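Local atomic coordinates of increased sodium tolerance protein 1 (Saccharomyces cerevisiae, PDB entry 3GGY), a protein that acts in a late step of cargo sorting at the multivesicular body and regulates the recruitment of the ATPase Vps4 to the ESCRT-III complex. Residues A[77-82]-A[103-108]; A[7-12]-A[86-91]; A[13-18]-A[126-131]; A[68-73]-A[119-124]. One frame throughout, in Å; residues are numbered along the deposited sequence.

Contact 1 of 4, residues A[77-82]-A[103-108]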
loop_
_atom_site.group_PDB
_atom_site.type_symbol
_atom_site.label_atom_id
_atom_site.label_comp_id
_atom_site.label_asym_id
_atom_site.label_seq_id
_atom_site.Cartn_x
_atom_site.Cartn_y
_atom_site.Cartn_z
ATOM N N CYS A 77 5.709 1.258 9.548
ATOM C CA CYS A 77 5.646 2.417 10.430
ATOM C C CYS A 77 5.793 1.999 11.884
ATOM O O CYS A 77 6.474 2.661 12.661
ATOM C CB CYS A 77 4.318 3.152 10.269
ATOM S SG CYS A 77 4.240 4.184 8.796
ATOM N N GLU A 78 5.133 0.906 12.250
ATOM C CA GLU A 78 5.205 0.422 13.624
ATOM C C GLU A 78 6.625 -0.016 13.957
ATOM O O GLU A 78 7.108 0.207 15.071
ATOM C CB GLU A 78 4.210 -0.724 13.824
ATOM C CG GLU A 78 2.781 -0.295 13.523
ATOM C CD GLU A 78 1.768 -1.401 13.723
ATOM O OE1 GLU A 78 2.023 -2.531 13.260
ATOM O OE2 GLU A 78 0.708 -1.136 14.332
ATOM N N LEU A 79 7.297 -0.617 12.980
ATOM C CA LEU A 79 8.672 -1.072 13.162
ATOM C C LEU A 79 9.572 0.117 13.472
ATOM O O LEU A 79 10.312 0.112 14.460
ATOM C CB LEU A 79 9.158 -1.786 11.897
ATOM C CG LEU A 79 10.600 -2.305 11.875
ATOM C CD1 LEU A 79 10.745 -3.331 10.769
ATOM C CD2 LEU A 79 11.580 -1.158 11.675
ATOM N N LEU A 80 9.504 1.140 12.625
ATOM C CA LEU A 80 10.308 2.340 12.807
ATOM C C LEU A 80 9.967 3.056 14.111
ATOM O O LEU A 80 10.843 3.628 14.760
ATOM C CB LEU A 80 10.096 3.300 11.634
ATOM C CG LEU A 80 10.589 2.809 10.273
ATOM C CD1 LEU A 80 10.248 3.840 9.201
ATOM C CD2 LEU A 80 12.093 2.577 10.333
ATOM N N LEU A 81 8.693 3.029 14.486
ATOM C CA LEU A 81 8.259 3.695 15.708
ATOM C C LEU A 81 8.919 3.084 16.933
ATOM O O LEU A 81 9.298 3.797 17.864
ATOM C CB LEU A 81 6.740 3.605 15.858
ATOM C CG LEU A 81 6.169 4.277 17.114
ATOM C CD1 LEU A 81 6.522 5.760 17.107
ATOM C CD2 LEU A 81 4.657 4.089 17.160
ATOM N N ALA A 82 9.058 1.764 16.925
ATOM C CA ALA A 82 9.668 1.054 18.043
ATOM C C ALA A 82 11.186 1.203 18.090
ATOM O O ALA A 82 11.807 0.955 19.127
ATOM C CB ALA A 82 9.295 -0.420 17.983
ATOM N N ASP A 103 17.779 -5.004 11.522
ATOM C CA ASP A 103 16.620 -4.555 12.286
ATOM C C ASP A 103 15.456 -4.138 11.378
ATOM O O ASP A 103 14.429 -3.653 11.854
ATOM C CB ASP A 103 17.007 -3.389 13.201
ATOM C CG ASP A 103 17.810 -2.322 12.482
ATOM O OD1 ASP A 103 17.456 -1.974 11.335
ATOM O OD2 ASP A 103 18.793 -1.821 13.066
ATOM N N GLY A 104 15.635 -4.321 10.073
ATOM C CA GLY A 104 14.595 -3.989 9.109
ATOM C C GLY A 104 14.334 -2.516 8.852
ATOM O O GLY A 104 13.402 -2.165 8.120
ATOM N N ILE A 105 15.149 -1.647 9.437
ATOM C CA ILE A 105 14.965 -0.213 9.263
ATOM C C ILE A 105 15.208 0.241 7.826
ATOM O O ILE A 105 14.410 0.995 7.267
ATOM C CB ILE A 105 15.878 0.577 10.226
ATOM C CG1 ILE A 105 15.446 0.296 11.669
ATOM C CG2 ILE A 105 15.810 2.071 9.925
ATOM C CD1 ILE A 105 16.318 0.949 12.728
ATOM N N ASN A 106 16.298 -0.221 7.222
ATOM C CA ASN A 106 16.616 0.162 5.842
ATOM C C ASN A 106 15.410 -0.041 4.927
ATOM O O ASN A 106 14.977 0.872 4.219
ATOM C CB ASN A 106 17.791 -0.670 5.321
ATOM C CG ASN A 106 18.260 -0.222 3.948
ATOM O OD1 ASN A 106 18.562 0.950 3.738
ATOM N ND2 ASN A 106 18.333 -1.158 3.011
ATOM N N GLU A 107 14.880 -1.257 4.959
ATOM C CA GLU A 107 13.732 -1.656 4.164
ATOM C C GLU A 107 12.479 -0.845 4.493
ATOM O O GLU A 107 11.764 -0.398 3.597
ATOM C CB GLU A 107 13.470 -3.138 4.420
ATOM C CG GLU A 107 12.337 -3.737 3.639
ATOM C CD GLU A 107 12.143 -5.195 3.985
ATOM O OE1 GLU A 107 13.140 -5.951 3.946
ATOM O OE2 GLU A 107 11.000 -5.585 4.291
ATOM N N ALA A 108 12.217 -0.662 5.782
ATOM C CA ALA A 108 11.037 0.074 6.217
ATOM C C ALA A 108 11.006 1.539 5.779
ATOM O O ALA A 108 10.004 2.002 5.235
ATOM C CB ALA A 108 10.903 -0.015 7.735
#

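Contact 2 of 4, residues A[7-12]-A[86-91]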
loop_
_atom_site.group_PDB
_atom_site.type_symbol
_atom_site.label_atom_id
_atom_site.label_comp_id
_atom_site.label_asym_id
_atom_site.label_seq_id
_atom_site.Cartn_x
_atom_site.Cartn_y
_atom_site.Cartn_z
ATOM N N PRO A 7 13.004 18.548 18.484
ATOM C CA PRO A 7 14.080 17.592 18.215
ATOM C C PRO A 7 13.667 16.639 17.101
ATOM O O PRO A 7 12.480 16.350 16.927
ATOM C CB PRO A 7 14.244 16.873 19.550
ATOM C CG PRO A 7 13.863 17.921 20.544
ATOM C CD PRO A 7 12.636 18.530 19.911
ATOM N N PHE A 8 14.647 16.158 16.349
ATOM C CA PHE A 8 14.380 15.231 15.261
ATOM C C PHE A 8 13.580 14.027 15.746
ATOM O O PHE A 8 12.557 13.673 15.162
ATOM C CB PHE A 8 15.693 14.745 14.656
ATOM C CG PHE A 8 15.518 13.655 13.645
ATOM C CD1 PHE A 8 15.030 13.939 12.375
ATOM C CD2 PHE A 8 15.813 12.340 13.974
ATOM C CE1 PHE A 8 14.841 12.923 11.447
ATOM C CE2 PHE A 8 15.627 11.316 13.051
ATOM C CZ PHE A 8 15.139 11.613 11.787
ATOM N N THR A 9 14.056 13.404 16.820
ATOM C CA THR A 9 13.407 12.226 17.385
ATOM C C THR A 9 11.942 12.448 17.742
ATOM O O THR A 9 11.118 11.547 17.584
ATOM C CB THR A 9 14.157 11.737 18.640
ATOM O OG1 THR A 9 15.490 11.360 18.279
ATOM C CG2 THR A 9 13.452 10.532 19.252
ATOM N N ILE A 10 11.619 13.644 18.224
ATOM C CA ILE A 10 10.245 13.957 18.595
ATOM C C ILE A 10 9.387 14.175 17.356
ATOM O O ILE A 10 8.251 13.700 17.288
ATOM C CB ILE A 10 10.184 15.211 19.494
ATOM C CG1 ILE A 10 10.918 14.934 20.808
ATOM C CG2 ILE A 10 8.738 15.588 19.765
ATOM C CD1 ILE A 10 10.979 16.115 21.750
ATOM N N LYS A 11 9.929 14.888 16.374
ATOM C CA LYS A 11 9.193 15.142 15.144
ATOM C C LYS A 11 8.942 13.831 14.403
ATOM O O LYS A 11 7.884 13.647 13.801
ATOM C CB LYS A 11 9.966 16.106 14.240
ATOM C CG LYS A 11 10.184 17.483 14.845
ATOM C CD LYS A 11 10.624 18.496 13.793
ATOM C CE LYS A 11 11.908 18.070 13.103
ATOM N NZ LYS A 11 13.039 17.938 14.063
ATOM N N LEU A 12 9.913 12.923 14.455
ATOM C CA LEU A 12 9.780 11.631 13.783
ATOM C C LEU A 12 8.717 10.785 14.478
ATOM O O LEU A 12 7.879 10.160 13.823
ATOM C CB LEU A 12 11.120 10.887 13.777
ATOM C CG LEU A 12 11.144 9.495 13.131
ATOM C CD1 LEU A 12 10.722 9.588 11.671
ATOM C CD2 LEU A 12 12.541 8.903 13.244
ATOM N N VAL A 86 17.091 4.545 17.714
ATOM C CA VAL A 86 18.230 4.051 16.946
ATOM C C VAL A 86 18.409 4.857 15.659
ATOM O O VAL A 86 19.531 5.153 15.248
ATOM C CB VAL A 86 18.051 2.567 16.577
ATOM C CG1 VAL A 86 19.320 2.037 15.940
ATOM C CG2 VAL A 86 17.703 1.759 17.818
ATOM N N ILE A 87 17.294 5.211 15.030
ATOM C CA ILE A 87 17.321 5.986 13.794
ATOM C C ILE A 87 17.985 7.332 14.045
ATOM O O ILE A 87 18.577 7.934 13.145
ATOM C CB ILE A 87 15.891 6.225 13.263
ATOM C CG1 ILE A 87 15.229 4.881 12.960
ATOM C CG2 ILE A 87 15.931 7.112 12.026
ATOM C CD1 ILE A 87 13.771 4.984 12.594
ATOM N N ASN A 88 17.888 7.796 15.283
ATOM C CA ASN A 88 18.471 9.073 15.656
ATOM C C ASN A 88 19.990 9.061 15.495
ATOM O O ASN A 88 20.612 10.112 15.367
ATOM C CB ASN A 88 18.101 9.411 17.101
ATOM C CG ASN A 88 18.622 10.761 17.532
ATOM O OD1 ASN A 88 18.361 11.776 16.883
ATOM N ND2 ASN A 88 19.361 10.784 18.635
ATOM N N ASP A 89 20.579 7.868 15.488
ATOM C CA ASP A 89 22.026 7.736 15.345
ATOM C C ASP A 89 22.459 7.413 13.917
ATOM O O ASP A 89 23.577 6.943 13.697
ATOM C CB ASP A 89 22.556 6.653 16.289
ATOM C CG ASP A 89 22.270 6.960 17.746
ATOM O OD1 ASP A 89 22.486 8.116 18.165
ATOM O OD2 ASP A 89 21.837 6.043 18.474
ATOM N N ILE A 90 21.579 7.664 12.952
ATOM C CA ILE A 90 21.887 7.399 11.548
ATOM C C ILE A 90 22.064 8.718 10.803
ATOM O O ILE A 90 21.137 9.527 10.729
ATOM C CB ILE A 90 20.761 6.589 10.873
ATOM C CG1 ILE A 90 20.488 5.314 11.674
ATOM C CG2 ILE A 90 21.167 6.219 9.452
ATOM C CD1 ILE A 90 19.293 4.523 11.181
ATOM N N SER A 91 23.256 8.934 10.254
ATOM C CA SER A 91 23.542 10.169 9.533
ATOM C C SER A 91 23.956 9.941 8.082
ATOM O O SER A 91 24.022 10.886 7.296
ATOM C CB SER A 91 24.637 10.956 10.261
ATOM O OG SER A 91 25.820 10.184 10.388
#

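Contact 3 of 4, residues A[13-18]-A[126-131]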
loop_
_atom_site.group_PDB
_atom_site.type_symbol
_atom_site.label_atom_id
_atom_site.label_comp_id
_atom_site.label_asym_id
_atom_site.label_seq_id
_atom_site.Cartn_x
_atom_site.Cartn_y
_atom_site.Cartn_z
ATOM N N LYS A 13 8.747 10.773 15.807
ATOM C CA LYS A 13 7.776 10.001 16.570
ATOM C C LYS A 13 6.371 10.487 16.248
ATOM O O LYS A 13 5.474 9.685 15.989
ATOM C CB LYS A 13 8.038 10.141 18.072
ATOM C CG LYS A 13 7.080 9.330 18.936
ATOM C CD LYS A 13 7.422 9.438 20.419
ATOM C CE LYS A 13 7.239 10.860 20.937
ATOM N NZ LYS A 13 7.559 10.976 22.390
ATOM N N THR A 14 6.191 11.805 16.263
ATOM C CA THR A 14 4.901 12.417 15.967
ATOM C C THR A 14 4.437 12.021 14.570
ATOM O O THR A 14 3.270 11.687 14.357
ATOM C CB THR A 14 4.983 13.957 16.017
ATOM O OG1 THR A 14 5.383 14.376 17.325
ATOM C CG2 THR A 14 3.634 14.576 15.685
ATOM N N CYS A 15 5.364 12.071 13.621
ATOM C CA CYS A 15 5.069 11.729 12.237
ATOM C C CYS A 15 4.639 10.274 12.086
ATOM O O CYS A 15 3.605 9.983 11.487
ATOM C CB CYS A 15 6.296 11.997 11.362
ATOM S SG CYS A 15 6.065 11.568 9.618
ATOM N N LEU A 16 5.435 9.364 12.634
ATOM C CA LEU A 16 5.134 7.941 12.544
ATOM C C LEU A 16 3.799 7.598 13.197
ATOM O O LEU A 16 3.034 6.795 12.667
ATOM C CB LEU A 16 6.260 7.123 13.176
ATOM C CG LEU A 16 7.575 7.102 12.389
ATOM C CD1 LEU A 16 8.671 6.459 13.218
ATOM C CD2 LEU A 16 7.379 6.334 11.087
ATOM N N LYS A 17 3.511 8.213 14.339
ATOM C CA LYS A 17 2.249 7.936 15.017
ATOM C C LYS A 17 1.056 8.364 14.170
ATOM O O LYS A 17 0.050 7.657 14.103
ATOM C CB LYS A 17 2.206 8.636 16.381
ATOM C CG LYS A 17 3.062 7.957 17.435
ATOM C CD LYS A 17 2.926 8.646 18.789
ATOM C CE LYS A 17 3.756 7.942 19.849
ATOM N NZ LYS A 17 3.302 6.541 20.077
ATOM N N MET A 18 1.172 9.519 13.521
ATOM C CA MET A 18 0.099 10.027 12.677
ATOM C C MET A 18 -0.028 9.146 11.440
ATOM O O MET A 18 -1.135 8.850 10.989
ATOM C CB MET A 18 0.381 11.473 12.262
ATOM C CG MET A 18 -0.698 12.111 11.396
ATOM S SD MET A 18 -2.194 12.605 12.287
ATOM C CE MET A 18 -3.264 11.229 11.992
ATOM N N SER A 126 4.858 12.212 3.331
ATOM C CA SER A 126 5.814 13.151 2.739
ATOM C C SER A 126 6.742 13.724 3.807
ATOM O O SER A 126 7.881 14.099 3.522
ATOM C CB SER A 126 5.082 14.290 2.016
ATOM O OG SER A 126 4.263 15.026 2.908
ATOM N N GLN A 127 6.252 13.787 5.039
ATOM C CA GLN A 127 7.046 14.299 6.150
ATOM C C GLN A 127 8.226 13.380 6.442
ATOM O O GLN A 127 9.277 13.836 6.893
ATOM C CB GLN A 127 6.178 14.431 7.403
ATOM C CG GLN A 127 5.239 15.620 7.388
ATOM C CD GLN A 127 4.178 15.526 8.467
ATOM O OE1 GLN A 127 4.460 15.124 9.597
ATOM N NE2 GLN A 127 2.951 15.904 8.125
ATOM N N LEU A 128 8.051 12.084 6.192
ATOM C CA LEU A 128 9.126 11.125 6.428
ATOM C C LEU A 128 10.263 11.411 5.460
ATOM O O LEU A 128 11.441 11.353 5.830
ATOM C CB LEU A 128 8.629 9.692 6.235
ATOM C CG LEU A 128 7.638 9.171 7.277
ATOM C CD1 LEU A 128 7.215 7.765 6.902
ATOM C CD2 LEU A 128 8.280 9.187 8.664
ATOM N N LYS A 129 9.909 11.721 4.218
ATOM C CA LYS A 129 10.917 12.035 3.217
ATOM C C LYS A 129 11.691 13.266 3.669
ATOM O O LYS A 129 12.920 13.262 3.688
ATOM C CB LYS A 129 10.271 12.317 1.860
ATOM C CG LYS A 129 11.284 12.622 0.767
ATOM C CD LYS A 129 10.615 12.972 -0.553
ATOM C CE LYS A 129 10.185 14.425 -0.590
ATOM N NZ LYS A 129 11.362 15.339 -0.591
ATOM N N ASP A 130 10.964 14.315 4.043
ATOM C CA ASP A 130 11.603 15.548 4.489
ATOM C C ASP A 130 12.535 15.301 5.672
ATOM O O ASP A 130 13.650 15.827 5.716
ATOM C CB ASP A 130 10.550 16.594 4.869
ATOM C CG ASP A 130 9.701 17.026 3.688
ATOM O OD1 ASP A 130 10.242 17.124 2.565
ATOM O OD2 ASP A 130 8.494 17.286 3.881
ATOM N N LEU A 131 12.082 14.505 6.632
ATOM C CA LEU A 131 12.896 14.205 7.805
ATOM C C LEU A 131 14.164 13.434 7.459
ATOM O O LEU A 131 15.236 13.738 7.986
ATOM C CB LEU A 131 12.086 13.405 8.827
ATOM C CG LEU A 131 10.995 14.164 9.580
ATOM C CD1 LEU A 131 10.167 13.187 10.404
ATOM C CD2 LEU A 131 11.631 15.219 10.475
#

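Contact 4 of 4, residues A[68-73]-A[119-124]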
loop_
_atom_site.group_PDB
_atom_site.type_symbol
_atom_site.label_atom_id
_atom_site.label_comp_id
_atom_site.label_asym_id
_atom_site.label_seq_id
_atom_site.Cartn_x
_atom_site.Cartn_y
_atom_site.Cartn_z
ATOM N N GLU A 68 -3.644 -4.112 0.605
ATOM C CA GLU A 68 -2.535 -4.930 1.084
ATOM C C GLU A 68 -1.302 -4.041 1.260
ATOM O O GLU A 68 -0.535 -4.206 2.207
ATOM C CB GLU A 68 -2.223 -6.043 0.087
ATOM C CG GLU A 68 -3.386 -6.988 -0.149
ATOM C CD GLU A 68 -3.031 -8.131 -1.082
ATOM O OE1 GLU A 68 -2.460 -7.864 -2.162
ATOM O OE2 GLU A 68 -3.331 -9.294 -0.736
ATOM N N LEU A 69 -1.104 -3.103 0.336
ATOM C CA LEU A 69 0.037 -2.193 0.433
ATOM C C LEU A 69 -0.067 -1.410 1.732
ATOM O O LEU A 69 0.902 -1.301 2.481
ATOM C CB LEU A 69 0.064 -1.214 -0.754
ATOM C CG LEU A 69 1.060 -0.044 -0.705
ATOM C CD1 LEU A 69 2.492 -0.565 -0.708
ATOM C CD2 LEU A 69 0.824 0.882 -1.913
ATOM N N LEU A 70 -1.249 -0.863 2.003
ATOM C CA LEU A 70 -1.464 -0.090 3.224
ATOM C C LEU A 70 -1.175 -0.910 4.478
ATOM O O LEU A 70 -0.635 -0.385 5.448
ATOM C CB LEU A 70 -2.902 0.439 3.278
ATOM C CG LEU A 70 -3.320 1.381 2.147
ATOM C CD1 LEU A 70 -4.754 1.865 2.389
ATOM C CD2 LEU A 70 -2.373 2.568 2.085
ATOM N N GLU A 71 -1.535 -2.191 4.463
ATOM C CA GLU A 71 -1.292 -3.051 5.620
ATOM C C GLU A 71 0.206 -3.206 5.858
ATOM O O GLU A 71 0.675 -3.153 6.997
ATOM C CB GLU A 71 -1.927 -4.425 5.399
ATOM C CG GLU A 71 -3.427 -4.353 5.137
ATOM C CD GLU A 71 -4.046 -5.705 4.830
ATOM O OE1 GLU A 71 -3.384 -6.525 4.158
ATOM O OE2 GLU A 71 -5.202 -5.938 5.245
ATOM N N ILE A 72 0.957 -3.386 4.780
ATOM C CA ILE A 72 2.399 -3.542 4.890
ATOM C C ILE A 72 3.044 -2.234 5.366
ATOM O O ILE A 72 3.927 -2.235 6.228
ATOM C CB ILE A 72 3.008 -3.957 3.533
ATOM C CG1 ILE A 72 2.404 -5.289 3.084
ATOM C CG2 ILE A 72 4.526 -4.049 3.650
ATOM C CD1 ILE A 72 2.677 -5.640 1.631
ATOM N N LEU A 73 2.600 -1.110 4.816
ATOM C CA LEU A 73 3.172 0.169 5.213
ATOM C C LEU A 73 2.911 0.452 6.691
ATOM O O LEU A 73 3.750 1.044 7.376
ATOM C CB LEU A 73 2.612 1.300 4.342
ATOM C CG LEU A 73 2.948 1.210 2.848
ATOM C CD1 LEU A 73 2.321 2.409 2.131
ATOM C CD2 LEU A 73 4.469 1.183 2.639
ATOM N N VAL A 119 0.449 6.736 -2.411
ATOM C CA VAL A 119 -0.530 6.775 -1.325
ATOM C C VAL A 119 -0.809 8.232 -0.949
ATOM O O VAL A 119 -0.468 8.685 0.141
ATOM C CB VAL A 119 0.000 5.994 -0.085
ATOM C CG1 VAL A 119 -1.097 5.845 0.955
ATOM C CG2 VAL A 119 0.503 4.625 -0.518
ATOM N N ASP A 120 -1.431 8.969 -1.863
ATOM C CA ASP A 120 -1.716 10.370 -1.581
ATOM C C ASP A 120 -2.787 10.546 -0.509
ATOM O O ASP A 120 -2.968 11.651 0.006
ATOM C CB ASP A 120 -2.103 11.128 -2.864
ATOM C CG ASP A 120 -3.297 10.523 -3.580
ATOM O OD1 ASP A 120 -4.269 10.124 -2.908
ATOM O OD2 ASP A 120 -3.272 10.466 -4.829
ATOM N N GLU A 121 -3.480 9.463 -0.156
ATOM C CA GLU A 121 -4.514 9.548 0.873
ATOM C C GLU A 121 -3.909 9.737 2.262
ATOM O O GLU A 121 -4.622 10.035 3.219
ATOM C CB GLU A 121 -5.420 8.308 0.863
ATOM C CG GLU A 121 -4.718 7.010 1.190
ATOM C CD GLU A 121 -4.374 6.210 -0.047
ATOM O OE1 GLU A 121 -3.873 6.806 -1.025
ATOM O OE2 GLU A 121 -4.600 4.981 -0.036
ATOM N N VAL A 122 -2.594 9.555 2.375
ATOM C CA VAL A 122 -1.897 9.747 3.645
ATOM C C VAL A 122 -0.783 10.766 3.408
ATOM O O VAL A 122 0.361 10.406 3.134
ATOM C CB VAL A 122 -1.292 8.424 4.167
ATOM C CG1 VAL A 122 -0.565 8.662 5.484
ATOM C CG2 VAL A 122 -2.396 7.397 4.360
ATOM N N LYS A 123 -1.133 12.045 3.517
ATOM C CA LYS A 123 -0.183 13.129 3.287
ATOM C C LYS A 123 1.051 13.128 4.172
ATOM O O LYS A 123 2.129 13.514 3.725
ATOM C CB LYS A 123 -0.883 14.485 3.433
ATOM C CG LYS A 123 -1.974 14.730 2.415
ATOM C CD LYS A 123 -2.556 16.128 2.554
ATOM C CE LYS A 123 -3.786 16.286 1.678
ATOM N NZ LYS A 123 -4.838 15.294 2.043
ATOM N N GLU A 124 0.895 12.708 5.422
ATOM C CA GLU A 124 2.007 12.687 6.368
ATOM C C GLU A 124 3.231 11.900 5.911
ATOM O O GLU A 124 4.332 12.141 6.397
ATOM C CB GLU A 124 1.540 12.140 7.721
ATOM C CG GLU A 124 0.545 13.024 8.468
ATOM C CD GLU A 124 -0.765 13.208 7.724
ATOM O OE1 GLU A 124 -1.286 12.215 7.171
ATOM O OE2 GLU A 124 -1.284 14.346 7.706
#

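Contact 1 of 4, residues A[77-82]-A[103-108]
Leu80 and Ile105 mark the closest backbone approach, 6.4 Å between their CA atoms, where the last turns of helix 50-82 meet the start of helix 105-115. No hydrogen bond crosses; the join is made by aliphatic carbons, some of them against carbonyl oxygens. Leu79 has CG anti to its backbone N (chi1 178°), and the fork beyond CG is laid against the peptide oxygens just before the second helix. Its CD2 is 3.8 Å from Asp103 O, and its CD1 is 3.9 Å from Gly104 O. Gly104 is the N-cap residue and has a positive phi of 73°, which favours glycine. Having no side chain, it lets Leu79 CD1 settle close by. Leu79 CD2 also touches Ile105 CG1 and Ala108 CB. An alanine in place of Leu79 would probably open a gap beside the Asp103 and Gly104 carbonyls and leave Ile105 CG1 less tightly packed.

Leu80 works one step deeper. Its CG lies 3.8 Å from Ala108 CB, and its CD2 reaches Ile105 CG2 at 3.8 Å, the two branched chains crossing obliquely. Leu80 also packs on Ile109 and Leu112, further along helix 105-115. Asp103 shapes the turn: its OD1 accepts from Ile105 N at 3.0 Å, approached on the anti side of the carboxylate. Its OD2 is bonded to His100 ND1. The arrangement is an Asx turn leading into a helix start, packed on the end of a long helix in the ESCRT-III-like helical domain.

Contact 2 of 4, residues A[7-12]-A[86-91]
Phe8, Thr9 and Leu12 belong to the first turns of helix 8-46, and they pack on Ile87 and Asn88 at the start of a type I beta turn. This turn runs from Ile87 to Ile90, beginning on the short helix 84-87. The inner part is apolar. Leu12 CD2 lies 4.0 Å from Ile87 CG2, the two side chains crossing at about a right angle. The same Ile87 CG2 sits at the edge of the Phe8 ring, near its plane and 4.3 Å from CE2. Asn88 OD1 is also at that edge, 3.9 Å from Phe8 CD2. The ring and amide planes are 21° apart, and the two side chains slide past each other in opposite directions.

Further out, Thr9 OG1 is 3.2 Å from Asn88 OD1. An alanine in place of Asn88 would probably leave Thr9 OG1 without this polar neighbour and the Phe8 edge without its facing oxygen. Phe8 also touches Leu131, Met132 and Lys135 of helix 125-135. Lys135 NZ also bonds to Asn88 O. The buried part thus rests on apolar packing around Ile87, while the oxygen pair sits between partly exposed residues, where polar atoms probably cost less than in the core.

Contact 3 of 4, residues A[13-18]-A[126-131]
Cys15 faces Gln127 across two helices that run nearly antiparallel, with an angle of 156° between the short segments and axes 9.9 Å apart. The bump is the sulfur of Cys15. SG lies anti to the backbone N (chi1 178°) and projects into a shallow hollow on segment 126-131. One wall of this hollow is Leu128, whose CD2 is only 3.4 Å from Cys15 SG, a tight fit. The other wall is Gln127: its CB is 3.6 Å from Cys15 SG, and its chain is extended beyond CG. Gln127 OE1 ends 4.0 Å from Cys15 CB. Leu131, one turn after Gln127, touches the base of the cysteine, with CD1 4.2 Å from Cys15 CB. So the small cysteine is met by three larger residues, and no hydrogen bond crosses between the segments.

Leu16 adds a second, smaller fit. Its CD2 touches Leu128 CD2 at 3.8 Å, and the two leucines cross at about a right angle. The Leu128 CD2 methyl thus touches both Cys15 SG and Leu16 CD2. Cys15, Leu16 and Leu128 are buried, while Gln127 is exposed.

The neighbours are mostly helical. Leu128 also packs on Leu12, and Leu131 on Phe8, Lys11 and Leu12, so the same face of helix 125-135 continues along helix 8-46 toward its start. Leu16 rests on Leu80 of helix 50-82, the next helix in the chain. On another part of helix 125-135, Lys129 touches Val141 and Ile145 of helix 138-147.

Contact 4 of 4, residues A[68-73]-A[119-124]
Val119 plugs between three leucines of helix 50-82. It is the first residue of a type I beta turn, Val119 to Val122, in the loop that links helix 105-115 to helix 125-135 in this helical domain. Its two methyl groups divide the work. CG1 meets Leu70 CD2 at 3.7 Å. CG2 meets Leu73 CD1 at 3.9 Å and Leu69 CD2 at 4.0 Å. Both Leu69 and Leu70 slant across the valine, while Leu73 slides past it in the opposite direction. Leu69 also touches Ile155 and Cys159 of helix 153-159, and Leu73 touches Leu112 and Ala115 of helix 105-115.

Two residues on, Glu121 turns its side chain back toward the helix. CG stands between the backbone N and the carbonyl carbon (chi1 63°), and the chain bends again at chi2 (-99°). The carboxylate then meets Leu70 tip to tip, with OE2 3.9 Å from Leu70 CD2. This OE2 is not left to the leucine alone, since His66 NE2 and Gln30 NE2 both bond to it. Val122 closes the turn, its N donating to Val119 O at 3.2 Å.

Two long helices carry all four contacts: 8-46 serves contacts 2 and 3, and 50-82 serves contacts 1 and 4. All four first segments precede all four second ones in the chain. Contacts 1 and 4 both lie within the span bridged by contact 3, while contact 2 crosses the others. Contacts 2 and 3 have centres about 11 Å apart and touch, with Phe8 and Leu12 packing on Leu131. Contact 1 touches both, through Leu80 on Ile87 and on Leu16. Contact 4 lies nearest the centre of the chain, its own centre about 22 Å from that of contact 2. Together they join the shorter helices and the 119-124 loop to the two long helices of this N-terminal domain.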